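Local atomic coordinates of motility-associated killing factor MakB (Vibrio cholerae serotype O1, PDB entry 6W1W), a protein that is one component of a tripartite cytotoxin and is structurally similar to alpha-pore-forming toxins, so it probably takes part in attack on target-cell membranes. Residues Ser27-Thr32 / Glu271-Ile276; Glu56-Val61 / Lys136-Leu141; Asn63-Gln68 / Thr129-Gln134; Leu212-Ala217 / Lys260-Thr265. All coordinates share one frame; numbering follows the deposited sequence. Where two conformers were deposited one is given.

Contact 1: Ser27-Thr32 / Glu271-Ile276; sequences SNYDAT and EEFLKI
Phe273 sends the edge of its ring to one face of Tyr29, and this aromatic pair is the one place where residues 27-32 of helix 9-35 touch residues 271-276, the turn that joins helix 251-270 to helix 276-302. Along the turn, Glu271 comes first and faces the helix 100-151 side: its OE2 forms a salt bridge with Lys136 NZ, while OE1 takes a hydrogen bond from Tyr132 OH. Glu272 follows and packs on Ile26, one turn before Tyr29. Phe273 then carries the contact. Its CG stands anti to its own carbonyl carbon (chi1 -79°), a setting that points the ring at helix 9-35 and brings CE1 within 4.0 Å of Tyr29 CD2; CZ of Phe273 lies 4.1 Å from the same CD2. Tyr29 answers with CG anti to its backbone N (chi1 175°), its ring turned broadside. The ring planes stand at 90° with centroids 5.7 Å apart, which defines an offset T-shaped stack. After it, Ile276 N bonds back to Phe273 O at 2.9 Å as helix 276-302 begins, and the Ile276 side chain turns to Asp22 and Phe128. Between the two segments this buried contact holds neither hydrogen bond nor charge pair, so it rests on ring packing, and the polar end of Tyr29 is met away from the stack, by a weak hydrogen bond from OH to Glu139 OE2 on helix 100-151.

Contact 2: Glu56-Val61 / Lys136-Leu141; sequences EILRAV and KNAEEL
Leu58 and Ala138 meet where helix 46-66 runs against helix 100-151, and the leucine can be followed atom by atom. Its CB already lies 3.9 Å from Ala138 CB. CG, anti to the backbone N (chi1 170°), carries the chain along the flank of the neighbouring helix and sits 4.4 Å from the Ala138 CB methyl. There the branches part: CD1 swings in to touch Ala138 CB at 3.6 Å, whereas CD2 diverges to 5.4 Å from it. The small alanine thus lets the backbones approach, the CA atoms of Leu58 and Ala138 being 5.2 Å apart. Val61 CG2 reaches the same methyl more loosely, at 4.4 Å. One turn along, toward the solvent side, Ile57 and Leu141 cross at about a right angle, joined through their CD1 methyls at 3.8 Å. The segment axes come within 9.3 Å at 176°, an antiparallel pair consistent with the long helical bundle of alpha-pore-forming toxins. Inward, Leu58 also packs on Tyr29 and Cys33 of helix 9-35 and on Leu266 of helix 251-270, while Lys136 and Glu139, bridged to each other, turn toward Ser267 and Ser270 of helix 251-270.

Contact 3: Asn63-Gln68 / Thr129-Gln134; sequences NEFMQQ and TKSYNQ
Glu64 and Lys130 form a salt bridge beside the apolar touch of Phe65 on Ser131, a partly buried contact between the kinked C-terminal end of helix 46-66 and the middle of helix 100-151. The charged pair lies on the outer side. Glu64 runs out extended, with CG anti to its backbone N (chi1 180°), and Lys130 meets it at about a right angle, bending at chi3 (58°) so that NZ comes to OE2. The modelled 2.4 Å between Lys130 NZ and Glu64 OE2 is too short to be taken literally at this resolution, so the bridge stands but its length does not; OE1 of Glu64 is farther, 3.8 Å from the same NZ. The two segments run in opposite senses, with the CA atoms of Phe65 and Ser131 the nearest pair at 6.2 Å, consistent with a helical bundle like that of alpha-pore-forming toxins. On the inner side, Phe65 CB rests 3.6 Å from Ser131 CB. The phenylalanine ring then leads away to Ile26 and Asp30 of helix 9-35. Ser131 OG, turned between its backbone N and carbonyl carbon (chi1 53°), hydrogen-bonds back to Phe128 O and Val127 O in its own helix, so it is chiefly the CB of this serine that faces Phe65.

Contact 4: Leu212-Ala217 / Lys260-Thr265; sequences LSFAGA and KAIIQT. With EDO (1,2-ethanediol), chain C.
Two torsions set up the meeting of Phe214 with Ile262: chi1 of 83° puts the phenylalanine CG between its backbone N and carbonyl carbon, and chi1 of -47° on Ile262 sends CG2 anti to the backbone N. Strand 209-220 is the outer arm of a beta-hairpin with strand 193-203, and helix 251-270 lies over it, the segment axes 10.7 Å apart. Ile262 is the wedge between two strand residues. Its CG2 stands over one face of the Phe214 ring, 4.3 Å from the centroid and 15° off the normal, a CH-pi contact, while CD1 of Ile262 lies above the same face, displaced toward the rim, 3.6 Å from Phe214 CE1. CG1 of Ile262 sits by both methyls of Leu212, 3.6 Å from CD1 and 3.7 Å from CD2. Tyr201 of the partner strand packs on both Phe214 and Ile262. Farther along the strand a 1,2-ethanediol, probably from the crystallisation liquor, bonds weakly to Ala217 O. The ring's far end approaches Thr265, whose OG1 lies 4.2 Å from Phe214 CZ and donates a hydrogen bond of 2.8 Å to Ile262 O.

Helix 9-35 ties the set together, since residues of contact 1 reach all three others. Tyr29 OH lies 3.8 Å from Leu58 CD1 of contact 2, Asp30 OD1 packs 3.3 Å from Met66 SD of contact 3, and Thr32 OG1 lies 3.2 Å from Ala215 O of contact 4, a probable hydrogen bond. The turn 271-276 makes a second bridge, through Glu271, to contacts 2 and 3. Contacts 2 and 3 are successive steps of one helix pair, their centres about 11 Å apart, joined by Val61 CG1 and Gln134 CB. Contact 4 does not touch either of them; contact 3 is farther, about 19 Å between centres. The 1,2-ethanediol sits at the Gly216-Ala217 end of contact 4.

Contact 1: Ser27-Thr32 / Glu271-Ile276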
loop_
_atom_site.group_PDB
_atom_site.type_symbol
_atom_site.label_atom_id
_atom_site.label_comp_id
_atom_site.label_asym_id
_atom_site.label_seq_id
_atom_site.Cartn_x
_atom_site.Cartn_y
_atom_site.Cartn_z
ATOM N N SER A 27 -0.516 -1.026 -3.013
ATOM C CA SER A 27 -0.194 -1.888 -4.145
ATOM C C SER A 27 -1.059 -3.141 -4.196
ATOM O O SER A 27 -1.159 -3.768 -5.258
ATOM C CB SER A 27 1.283 -2.290 -4.106
ATOM O OG SER A 27 1.575 -3.066 -2.956
ATOM N N ASN A 28 -1.690 -3.520 -3.090
ATOM C CA ASN A 28 -2.581 -4.670 -3.086
ATOM C C ASN A 28 -4.052 -4.275 -3.079
ATOM O O ASN A 28 -4.916 -5.150 -3.198
ATOM C CB ASN A 28 -2.259 -5.586 -1.899
ATOM C CG ASN A 28 -1.016 -6.429 -2.144
ATOM O OD1 ASN A 28 -1.065 -7.430 -2.860
ATOM N ND2 ASN A 28 0.106 -6.020 -1.558
ATOM N N TYR A 29 -4.359 -2.981 -2.959
ATOM C CA TYR A 29 -5.714 -2.529 -3.259
ATOM C C TYR A 29 -6.040 -2.779 -4.724
ATOM O O TYR A 29 -7.196 -3.051 -5.072
ATOM C CB TYR A 29 -5.880 -1.047 -2.928
ATOM C CG TYR A 29 -7.231 -0.488 -3.317
ATOM C CD1 TYR A 29 -8.322 -0.601 -2.466
ATOM C CD2 TYR A 29 -7.416 0.161 -4.535
ATOM C CE1 TYR A 29 -9.561 -0.094 -2.816
ATOM C CE2 TYR A 29 -8.650 0.671 -4.897
ATOM C CZ TYR A 29 -9.720 0.542 -4.032
ATOM O OH TYR A 29 -10.953 1.048 -4.379
ATOM N N ASP A 30 -5.030 -2.687 -5.591
ATOM C CA ASP A 30 -5.194 -3.114 -6.974
ATOM C C ASP A 30 -5.508 -4.603 -7.045
ATOM O O ASP A 30 -6.533 -5.011 -7.610
ATOM C CB ASP A 30 -3.934 -2.779 -7.774
ATOM C CG ASP A 30 -3.916 -3.439 -9.140
ATOM O OD1 ASP A 30 -4.808 -3.143 -9.964
ATOM O OD2 ASP A 30 -3.006 -4.257 -9.384
ATOM N N ALA A 31 -4.640 -5.430 -6.446
ATOM C CA ALA A 31 -4.837 -6.877 -6.463
ATOM C C ALA A 31 -6.190 -7.266 -5.883
ATOM O O ALA A 31 -6.861 -8.164 -6.402
ATOM C CB ALA A 31 -3.713 -7.568 -5.696
ATOM N N THR A 32 -6.608 -6.596 -4.806
ATOM C CA THR A 32 -7.951 -6.806 -4.278
ATOM C C THR A 32 -9.006 -6.485 -5.332
ATOM O O THR A 32 -10.022 -7.185 -5.441
ATOM C CB THR A 32 -8.169 -5.944 -3.029
ATOM O OG1 THR A 32 -7.135 -6.198 -2.070
ATOM C CG2 THR A 32 -9.533 -6.225 -2.394
ATOM N N GLU A 271 -8.768 4.520 2.204
ATOM C CA GLU A 271 -8.351 5.613 3.077
ATOM C C GLU A 271 -6.890 5.513 3.497
ATOM O O GLU A 271 -6.376 6.455 4.109
ATOM C CB GLU A 271 -9.248 5.681 4.314
ATOM C CG GLU A 271 -10.738 5.803 4.016
ATOM C CD GLU A 271 -11.113 7.078 3.266
ATOM O OE1 GLU A 271 -10.294 8.022 3.209
ATOM O OE2 GLU A 271 -12.246 7.138 2.739
ATOM N N GLU A 272 -6.213 4.405 3.190
ATOM C CA GLU A 272 -4.773 4.321 3.375
ATOM C C GLU A 272 -4.008 5.090 2.308
ATOM O O GLU A 272 -2.813 5.347 2.492
ATOM C CB GLU A 272 -4.327 2.854 3.391
ATOM C CG GLU A 272 -5.000 2.013 4.479
ATOM C CD GLU A 272 -4.780 2.564 5.882
ATOM O OE1 GLU A 272 -3.612 2.813 6.252
ATOM O OE2 GLU A 272 -5.778 2.757 6.610
ATOM N N PHE A 273 -4.668 5.461 1.206
ATOM C CA PHE A 273 -4.053 6.360 0.234
ATOM C C PHE A 273 -3.745 7.718 0.854
ATOM O O PHE A 273 -2.723 8.336 0.533
ATOM C CB PHE A 273 -4.969 6.552 -0.978
ATOM C CG PHE A 273 -4.947 5.417 -1.965
ATOM C CD1 PHE A 273 -5.763 4.306 -1.791
ATOM C CD2 PHE A 273 -4.142 5.480 -3.092
ATOM C CE1 PHE A 273 -5.760 3.267 -2.708
ATOM C CE2 PHE A 273 -4.131 4.445 -4.016
ATOM C CZ PHE A 273 -4.942 3.335 -3.823
ATOM N N LEU A 274 -4.622 8.200 1.740
ATOM C CA LEU A 274 -4.483 9.549 2.279
ATOM C C LEU A 274 -3.208 9.728 3.093
ATOM O O LEU A 274 -2.764 10.867 3.283
ATOM C CB LEU A 274 -5.697 9.902 3.139
ATOM C CG LEU A 274 -6.996 10.229 2.399
ATOM C CD1 LEU A 274 -8.122 10.474 3.389
ATOM C CD2 LEU A 274 -6.806 11.434 1.493
ATOM N N LYS A 275 -2.613 8.639 3.584
ATOM C CA LYS A 275 -1.356 8.747 4.314
ATOM C C LYS A 275 -0.190 9.080 3.389
ATOM O O LYS A 275 0.840 9.573 3.862
ATOM C CB LYS A 275 -1.092 7.448 5.082
ATOM C CG LYS A 275 0.007 7.532 6.139
ATOM C CD LYS A 275 -0.554 7.688 7.554
ATOM C CE LYS A 275 -1.024 9.112 7.841
ATOM N NZ LYS A 275 0.075 10.115 7.725
ATOM N N ILE A 276 -0.333 8.833 2.083
ATOM C CA ILE A 276 0.694 9.244 1.128
ATOM C C ILE A 276 0.823 10.760 1.106
ATOM O O ILE A 276 1.929 11.303 0.983
ATOM C CB ILE A 276 0.382 8.677 -0.273
ATOM C CG1 ILE A 276 1.115 7.353 -0.489
ATOM C CG2 ILE A 276 0.739 9.673 -1.374
ATOM C CD1 ILE A 276 2.621 7.491 -0.507
#

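Contact 2: Glu56-Val61 / Lys136-Leu141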
loop_
_atom_site.group_PDB
_atom_site.type_symbol
_atom_site.label_atom_id
_atom_site.label_comp_id
_atom_site.label_asym_id
_atom_site.label_seq_id
_atom_site.Cartn_x
_atom_site.Cartn_y
_atom_site.Cartn_z
ATOM N N GLU A 56 -16.884 -3.791 -12.580
ATOM C CA GLU A 56 -16.107 -3.872 -13.809
ATOM C C GLU A 56 -15.447 -2.538 -14.129
ATOM O O GLU A 56 -14.355 -2.514 -14.709
ATOM C CB GLU A 56 -16.994 -4.332 -14.966
ATOM C CG GLU A 56 -16.349 -5.369 -15.881
ATOM C CD GLU A 56 -16.128 -6.709 -15.195
ATOM O OE1 GLU A 56 -15.159 -6.833 -14.417
ATOM O OE2 GLU A 56 -16.931 -7.638 -15.427
ATOM N N ILE A 57 -16.068 -1.425 -13.744
ATOM C CA ILE A 57 -15.433 -0.135 -13.988
ATOM C C ILE A 57 -14.503 0.247 -12.839
ATOM O O ILE A 57 -13.527 0.971 -13.055
ATOM C CB ILE A 57 -16.470 0.974 -14.266
ATOM C CG1 ILE A 57 -17.145 1.435 -12.979
ATOM C CG2 ILE A 57 -17.504 0.510 -15.306
ATOM C CD1 ILE A 57 -18.099 2.582 -13.190
ATOM N N LEU A 58 -14.773 -0.237 -11.623
ATOM C CA LEU A 58 -13.822 -0.046 -10.529
ATOM C C LEU A 58 -12.489 -0.703 -10.849
ATOM O O LEU A 58 -11.424 -0.120 -10.611
ATOM C CB LEU A 58 -14.382 -0.610 -9.225
ATOM C CG LEU A 58 -13.380 -0.689 -8.065
ATOM C CD1 LEU A 58 -13.033 0.697 -7.541
ATOM C CD2 LEU A 58 -13.899 -1.573 -6.944
ATOM N N ARG A 59 -12.531 -1.927 -11.380
ATOM C CA ARG A 59 -11.316 -2.571 -11.860
ATOM C C ARG A 59 -10.649 -1.732 -12.947
ATOM O O ARG A 59 -9.420 -1.582 -12.962
ATOM C CB ARG A 59 -11.649 -3.974 -12.373
ATOM C CG ARG A 59 -10.544 -5.008 -12.212
ATOM C CD ARG A 59 -10.844 -6.261 -13.030
ATOM N NE ARG A 59 -12.274 -6.566 -13.070
ATOM C CZ ARG A 59 -12.921 -7.263 -12.139
ATOM N NH1 ARG A 59 -12.272 -7.733 -11.083
ATOM N NH2 ARG A 59 -14.223 -7.487 -12.261
ATOM N N ALA A 60 -11.448 -1.150 -13.849
ATOM C CA ALA A 60 -10.885 -0.398 -14.967
ATOM C C ALA A 60 -10.426 0.995 -14.550
ATOM O O ALA A 60 -9.455 1.520 -15.107
ATOM C CB ALA A 60 -11.900 -0.297 -16.108
ATOM N N VAL A 61 -11.116 1.612 -13.588
ATOM C CA VAL A 61 -10.705 2.926 -13.103
ATOM C C VAL A 61 -9.298 2.861 -12.521
ATOM O O VAL A 61 -8.492 3.783 -12.700
ATOM C CB VAL A 61 -11.732 3.452 -12.083
ATOM C CG1 VAL A 61 -11.094 4.458 -11.151
ATOM C CG2 VAL A 61 -12.918 4.076 -12.804
ATOM N N LYS A 136 -12.259 6.574 -4.984
ATOM C CA LYS A 136 -13.392 7.054 -4.200
ATOM C C LYS A 136 -14.641 7.231 -5.058
ATOM O O LYS A 136 -15.761 7.053 -4.564
ATOM C CB LYS A 136 -13.027 8.365 -3.505
ATOM C CG LYS A 136 -12.138 8.178 -2.290
ATOM C CD LYS A 136 -12.796 7.213 -1.325
ATOM C CE LYS A 136 -11.798 6.592 -0.374
ATOM N NZ LYS A 136 -12.404 5.443 0.352
ATOM N N ASN A 137 -14.473 7.572 -6.337
ATOM C CA ASN A 137 -15.630 7.737 -7.215
ATOM C C ASN A 137 -16.300 6.398 -7.503
ATOM O O ASN A 137 -17.511 6.244 -7.302
ATOM C CB ASN A 137 -15.214 8.416 -8.521
ATOM C CG ASN A 137 -15.422 9.923 -8.496
ATOM O OD1 ASN A 137 -16.167 10.448 -7.664
ATOM N ND2 ASN A 137 -14.773 10.625 -9.426
ATOM N N ALA A 138 -15.530 5.419 -7.987
ATOM C CA ALA A 138 -16.116 4.127 -8.332
ATOM C C ALA A 138 -16.675 3.418 -7.106
ATOM O O ALA A 138 -17.594 2.599 -7.232
ATOM C CB ALA A 138 -15.085 3.241 -9.028
ATOM N N GLU A 139 -16.139 3.712 -5.919
ATOM C CA GLU A 139 -16.694 3.139 -4.698
ATOM C C GLU A 139 -18.089 3.687 -4.421
ATOM O O GLU A 139 -19.031 2.922 -4.182
ATOM C CB GLU A 139 -15.762 3.408 -3.515
ATOM C CG GLU A 139 -14.624 2.400 -3.367
ATOM C CD GLU A 139 -13.546 2.874 -2.407
ATOM O OE1 GLU A 139 -13.858 3.701 -1.523
ATOM O OE2 GLU A 139 -12.385 2.434 -2.547
ATOM N N GLU A 140 -18.241 5.016 -4.462
ATOM C CA GLU A 140 -19.535 5.634 -4.176
ATOM C C GLU A 140 -20.615 5.151 -5.135
ATOM O O GLU A 140 -21.801 5.132 -4.781
ATOM C CB GLU A 140 -19.411 7.156 -4.237
ATOM C CG GLU A 140 -20.676 7.906 -3.835
ATOM C CD GLU A 140 -20.539 9.407 -3.997
ATOM O OE1 GLU A 140 -19.403 9.879 -4.217
ATOM O OE2 GLU A 140 -21.566 10.113 -3.909
ATOM N N LEU A 141 -20.228 4.758 -6.348
ATOM C CA LEU A 141 -21.196 4.181 -7.273
ATOM C C LEU A 141 -21.675 2.824 -6.781
ATOM O O LEU A 141 -22.876 2.533 -6.812
ATOM C CB LEU A 141 -20.586 4.065 -8.669
ATOM C CG LEU A 141 -20.297 5.376 -9.400
ATOM C CD1 LEU A 141 -19.662 5.077 -10.743
ATOM C CD2 LEU A 141 -21.565 6.212 -9.566
#

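Contact 3: Asn63-Gln68 / Thr129-Gln134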
loop_
_atom_site.group_PDB
_atom_site.type_symbol
_atom_site.label_atom_id
_atom_site.label_comp_id
_atom_site.label_asym_id
_atom_site.label_seq_id
_atom_site.Cartn_x
_atom_site.Cartn_y
_atom_site.Cartn_z
ATOM N N ASN A 63 -6.951 0.726 -13.394
ATOM C CA ASN A 63 -5.968 0.276 -14.376
ATOM C C ASN A 63 -4.975 1.369 -14.749
ATOM O O ASN A 63 -3.860 1.062 -15.185
ATOM C CB ASN A 63 -6.678 -0.228 -15.634
ATOM C CG ASN A 63 -5.726 -0.862 -16.629
ATOM O OD1 ASN A 63 -5.157 -0.181 -17.484
ATOM N ND2 ASN A 63 -5.549 -2.175 -16.524
ATOM N N GLU A 64 -5.351 2.637 -14.588
ATOM C CA GLU A 64 -4.426 3.722 -14.895
ATOM C C GLU A 64 -3.291 3.774 -13.880
ATOM O O GLU A 64 -2.112 3.811 -14.251
ATOM C CB GLU A 64 -5.177 5.052 -14.939
ATOM C CG GLU A 64 -4.299 6.250 -15.246
ATOM C CD GLU A 64 -4.982 7.562 -14.915
ATOM O OE1 GLU A 64 -6.112 7.526 -14.381
ATOM O OE2 GLU A 64 -4.385 8.627 -15.185
ATOM N N PHE A 65 -3.632 3.774 -12.589
ATOM C CA PHE A 65 -2.608 3.780 -11.549
ATOM C C PHE A 65 -1.874 2.444 -11.476
ATOM O O PHE A 65 -0.665 2.415 -11.216
ATOM C CB PHE A 65 -3.244 4.140 -10.201
ATOM C CG PHE A 65 -2.983 3.140 -9.102
ATOM C CD1 PHE A 65 -3.821 2.045 -8.922
ATOM C CD2 PHE A 65 -1.919 3.310 -8.228
ATOM C CE1 PHE A 65 -3.588 1.127 -7.908
ATOM C CE2 PHE A 65 -1.683 2.396 -7.210
ATOM C CZ PHE A 65 -2.519 1.305 -7.051
ATOM N N MET A 66 -2.585 1.337 -11.721
ATOM C CA MET A 66 -1.994 0.003 -11.612
ATOM C C MET A 66 -0.737 -0.141 -12.461
ATOM O O MET A 66 0.196 -0.850 -12.070
ATOM C CB MET A 66 -3.030 -1.056 -12.014
ATOM C CG MET A 66 -2.471 -2.456 -12.264
ATOM S SD MET A 66 -3.651 -3.573 -13.063
ATOM C CE MET A 66 -2.585 -4.957 -13.464
ATOM N N GLN A 67 -0.686 0.527 -13.611
ATOM C CA GLN A 67 0.473 0.453 -14.491
ATOM C C GLN A 67 1.501 1.542 -14.207
ATOM O O GLN A 67 2.572 1.542 -14.821
ATOM C CB GLN A 67 0.025 0.511 -15.954
ATOM C CG GLN A 67 -0.950 -0.601 -16.324
ATOM C CD GLN A 67 -1.393 -0.545 -17.775
ATOM O OE1 GLN A 67 -2.377 -1.178 -18.160
ATOM N NE2 GLN A 67 -0.664 0.211 -18.590
ATOM N N GLN A 68 1.211 2.461 -13.290
ATOM C CA GLN A 68 2.200 3.430 -12.842
ATOM C C GLN A 68 2.843 3.056 -11.513
ATOM O O GLN A 68 3.898 3.606 -11.179
ATOM C CB GLN A 68 1.568 4.822 -12.720
ATOM C CG GLN A 68 1.288 5.485 -14.055
ATOM C CD GLN A 68 2.544 5.665 -14.887
ATOM O OE1 GLN A 68 3.455 6.404 -14.509
ATOM N NE2 GLN A 68 2.602 4.983 -16.025
ATOM N N THR A 129 -2.909 11.142 -5.757
ATOM C CA THR A 129 -4.057 11.967 -5.396
ATOM C C THR A 129 -5.171 11.847 -6.428
ATOM O O THR A 129 -6.352 11.980 -6.088
ATOM C CB THR A 129 -3.628 13.427 -5.237
ATOM O OG1 THR A 129 -2.451 13.494 -4.420
ATOM C CG2 THR A 129 -4.731 14.237 -4.569
ATOM N N LYS A 130 -4.822 11.577 -7.685
ATOM C CA LYS A 130 -5.852 11.386 -8.695
ATOM C C LYS A 130 -6.484 10.003 -8.586
ATOM O O LYS A 130 -7.713 9.873 -8.638
ATOM C CB LYS A 130 -5.270 11.616 -10.090
ATOM C CG LYS A 130 -6.327 11.836 -11.157
ATOM C CD LYS A 130 -5.706 12.007 -12.529
ATOM C CE LYS A 130 -4.866 10.796 -12.896
ATOM N NZ LYS A 130 -4.335 10.873 -14.285
ATOM N N SER A 131 -5.667 8.964 -8.407
ATOM C CA SER A 131 -6.195 7.610 -8.265
ATOM C C SER A 131 -6.954 7.412 -6.957
ATOM O O SER A 131 -7.800 6.512 -6.872
ATOM C CB SER A 131 -5.059 6.595 -8.370
ATOM O OG SER A 131 -4.018 6.912 -7.467
ATOM N N TYR A 132 -6.674 8.222 -5.933
ATOM C CA TYR A 132 -7.497 8.177 -4.729
ATOM C C TYR A 132 -8.920 8.630 -5.033
ATOM O O TYR A 132 -9.891 7.928 -4.719
ATOM C CB TYR A 132 -6.886 9.042 -3.622
ATOM C CG TYR A 132 -7.824 9.277 -2.452
ATOM C CD1 TYR A 132 -8.064 8.276 -1.515
ATOM C CD2 TYR A 132 -8.471 10.498 -2.287
ATOM C CE1 TYR A 132 -8.921 8.483 -0.449
ATOM C CE2 TYR A 132 -9.330 10.714 -1.223
ATOM C CZ TYR A 132 -9.551 9.704 -0.309
ATOM O OH TYR A 132 -10.402 9.915 0.748
ATOM N N ASN A 133 -9.060 9.804 -5.658
ATOM C CA ASN A 133 -10.384 10.317 -5.999
ATOM C C ASN A 133 -11.077 9.429 -7.024
ATOM O O ASN A 133 -12.306 9.285 -6.995
ATOM C CB ASN A 133 -10.275 11.749 -6.526
ATOM C CG ASN A 133 -9.771 12.724 -5.478
ATOM O OD1 ASN A 133 -8.767 13.410 -5.682
ATOM N ND2 ASN A 133 -10.472 12.799 -4.353
ATOM N N GLN A 134 -10.307 8.831 -7.933
ATOM C CA GLN A 134 -10.878 7.874 -8.872
ATOM C C GLN A 134 -11.424 6.651 -8.146
ATOM O O GLN A 134 -12.550 6.212 -8.407
ATOM C CB GLN A 134 -9.825 7.480 -9.910
ATOM C CG GLN A 134 -9.645 8.522 -10.995
ATOM C CD GLN A 134 -10.981 8.996 -11.526
ATOM O OE1 GLN A 134 -11.429 10.107 -11.230
ATOM N NE2 GLN A 134 -11.640 8.142 -12.300
#

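Contact 4: Leu212-Ala217 / Lys260-Thr265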
loop_
_atom_site.group_PDB
_atom_site.type_symbol
_atom_site.label_atom_id
_atom_site.label_comp_id
_atom_site.label_asym_id
_atom_site.label_seq_id
_atom_site.Cartn_x
_atom_site.Cartn_y
_atom_site.Cartn_z
ATOM N N LEU A 212 -19.480 -14.465 -4.097
ATOM C CA LEU A 212 -18.443 -13.443 -4.122
ATOM C C LEU A 212 -17.145 -14.035 -3.593
ATOM O O LEU A 212 -17.160 -14.945 -2.759
ATOM C CB LEU A 212 -18.848 -12.232 -3.274
ATOM C CG LEU A 212 -18.088 -10.906 -3.350
ATOM C CD1 LEU A 212 -19.026 -9.783 -2.949
ATOM C CD2 LEU A 212 -16.843 -10.883 -2.466
ATOM N N SER A 213 -16.020 -13.504 -4.075
ATOM C CA SER A 213 -14.714 -13.980 -3.627
ATOM C C SER A 213 -13.676 -12.917 -3.956
ATOM O O SER A 213 -13.311 -12.757 -5.123
ATOM C CB SER A 213 -14.362 -15.312 -4.290
ATOM O OG SER A 213 -13.432 -15.135 -5.346
ATOM N N PHE A 214 -13.200 -12.202 -2.941
ATOM C CA PHE A 214 -12.133 -11.228 -3.122
ATOM C C PHE A 214 -10.923 -11.635 -2.292
ATOM O O PHE A 214 -11.039 -12.353 -1.296
ATOM C CB PHE A 214 -12.595 -9.806 -2.759
ATOM C CG PHE A 214 -12.530 -9.489 -1.290
ATOM C CD1 PHE A 214 -13.318 -10.168 -0.383
ATOM C CD2 PHE A 214 -11.702 -8.482 -0.823
ATOM C CE1 PHE A 214 -13.265 -9.869 0.966
ATOM C CE2 PHE A 214 -11.647 -8.178 0.526
ATOM C CZ PHE A 214 -12.430 -8.872 1.419
ATOM N N ALA A 215 -9.752 -11.166 -2.719
ATOM C CA ALA A 215 -8.480 -11.603 -2.169
ATOM C C ALA A 215 -7.675 -10.410 -1.673
ATOM O O ALA A 215 -7.992 -9.252 -1.951
ATOM C CB ALA A 215 -7.670 -12.387 -3.208
ATOM N N GLY A 216 -6.611 -10.712 -0.939
ATOM C CA GLY A 216 -5.770 -9.680 -0.364
ATOM C C GLY A 216 -4.517 -10.284 0.224
ATOM O O GLY A 216 -4.461 -11.483 0.520
ATOM N N ALA A 217 -3.507 -9.432 0.391
ATOM C CA ALA A 217 -2.195 -9.877 0.839
ATOM C C ALA A 217 -2.105 -9.874 2.357
ATOM O O ALA A 217 -2.646 -8.989 3.028
ATOM C CB ALA A 217 -1.093 -8.993 0.261
ATOM N N LYS A 260 -22.277 -5.192 0.742
ATOM C CA LYS A 260 -22.075 -3.981 1.532
ATOM C C LYS A 260 -20.776 -4.049 2.329
ATOM O O LYS A 260 -20.056 -3.050 2.436
ATOM C CB LYS A 260 -23.282 -3.757 2.443
ATOM C CG LYS A 260 -22.988 -3.116 3.788
ATOM C CD LYS A 260 -22.653 -1.644 3.666
ATOM C CE LYS A 260 -22.811 -0.927 4.996
ATOM N NZ LYS A 260 -24.245 -0.733 5.356
ATOM N N ALA A 261 -20.436 -5.227 2.863
ATOM C CA ALA A 261 -19.218 -5.357 3.658
ATOM C C ALA A 261 -17.959 -5.364 2.797
ATOM O O ALA A 261 -16.923 -4.838 3.220
ATOM C CB ALA A 261 -19.278 -6.625 4.510
ATOM N N ILE A 262 -18.021 -5.947 1.598
ATOM C CA ILE A 262 -16.878 -5.890 0.687
ATOM C C ILE A 262 -16.587 -4.446 0.286
ATOM O O ILE A 262 -15.427 -4.014 0.262
ATOM C CB ILE A 262 -17.127 -6.780 -0.543
ATOM C CG1 ILE A 262 -17.648 -8.145 -0.102
ATOM C CG2 ILE A 262 -15.847 -6.939 -1.352
ATOM C CD1 ILE A 262 -16.694 -8.889 0.799
ATOM N N ILE A 263 -17.633 -3.676 -0.030
ATOM C CA ILE A 263 -17.445 -2.255 -0.308
ATOM C C ILE A 263 -16.911 -1.545 0.928
ATOM O O ILE A 263 -15.979 -0.735 0.845
ATOM C CB ILE A 263 -18.761 -1.622 -0.811
ATOM C CG1 ILE A 263 -18.828 -1.650 -2.340
ATOM C CG2 ILE A 263 -18.920 -0.184 -0.312
ATOM C CD1 ILE A 263 -19.035 -3.022 -2.928
ATOM N N GLN A 264 -17.470 -1.864 2.099
ATOM C CA GLN A 264 -17.064 -1.199 3.333
ATOM C C GLN A 264 -15.588 -1.429 3.644
ATOM O O GLN A 264 -14.939 -0.561 4.238
ATOM C CB GLN A 264 -17.942 -1.674 4.491
ATOM C CG GLN A 264 -17.709 -0.942 5.798
ATOM C CD GLN A 264 -17.796 0.559 5.652
ATOM O OE1 GLN A 264 -16.792 1.261 5.753
ATOM N NE2 GLN A 264 -19.003 1.063 5.415
ATOM N N THR A 265 -15.033 -2.578 3.245
ATOM C CA THR A 265 -13.602 -2.788 3.444
ATOM C C THR A 265 -12.789 -2.085 2.364
ATOM O O THR A 265 -11.687 -1.593 2.643
ATOM C CB THR A 265 -13.262 -4.288 3.489
ATOM O OG1 THR A 265 -13.738 -4.936 2.303
ATOM C CG2 THR A 265 -13.883 -4.960 4.728
HETATM C C1 EDO C . -6.648 -9.586 4.681
HETATM O O1 EDO C . -5.311 -9.137 4.937
HETATM C C2 EDO C . -6.661 -10.483 3.446
HETATM O O2 EDO C . -8.008 -10.709 3.010
#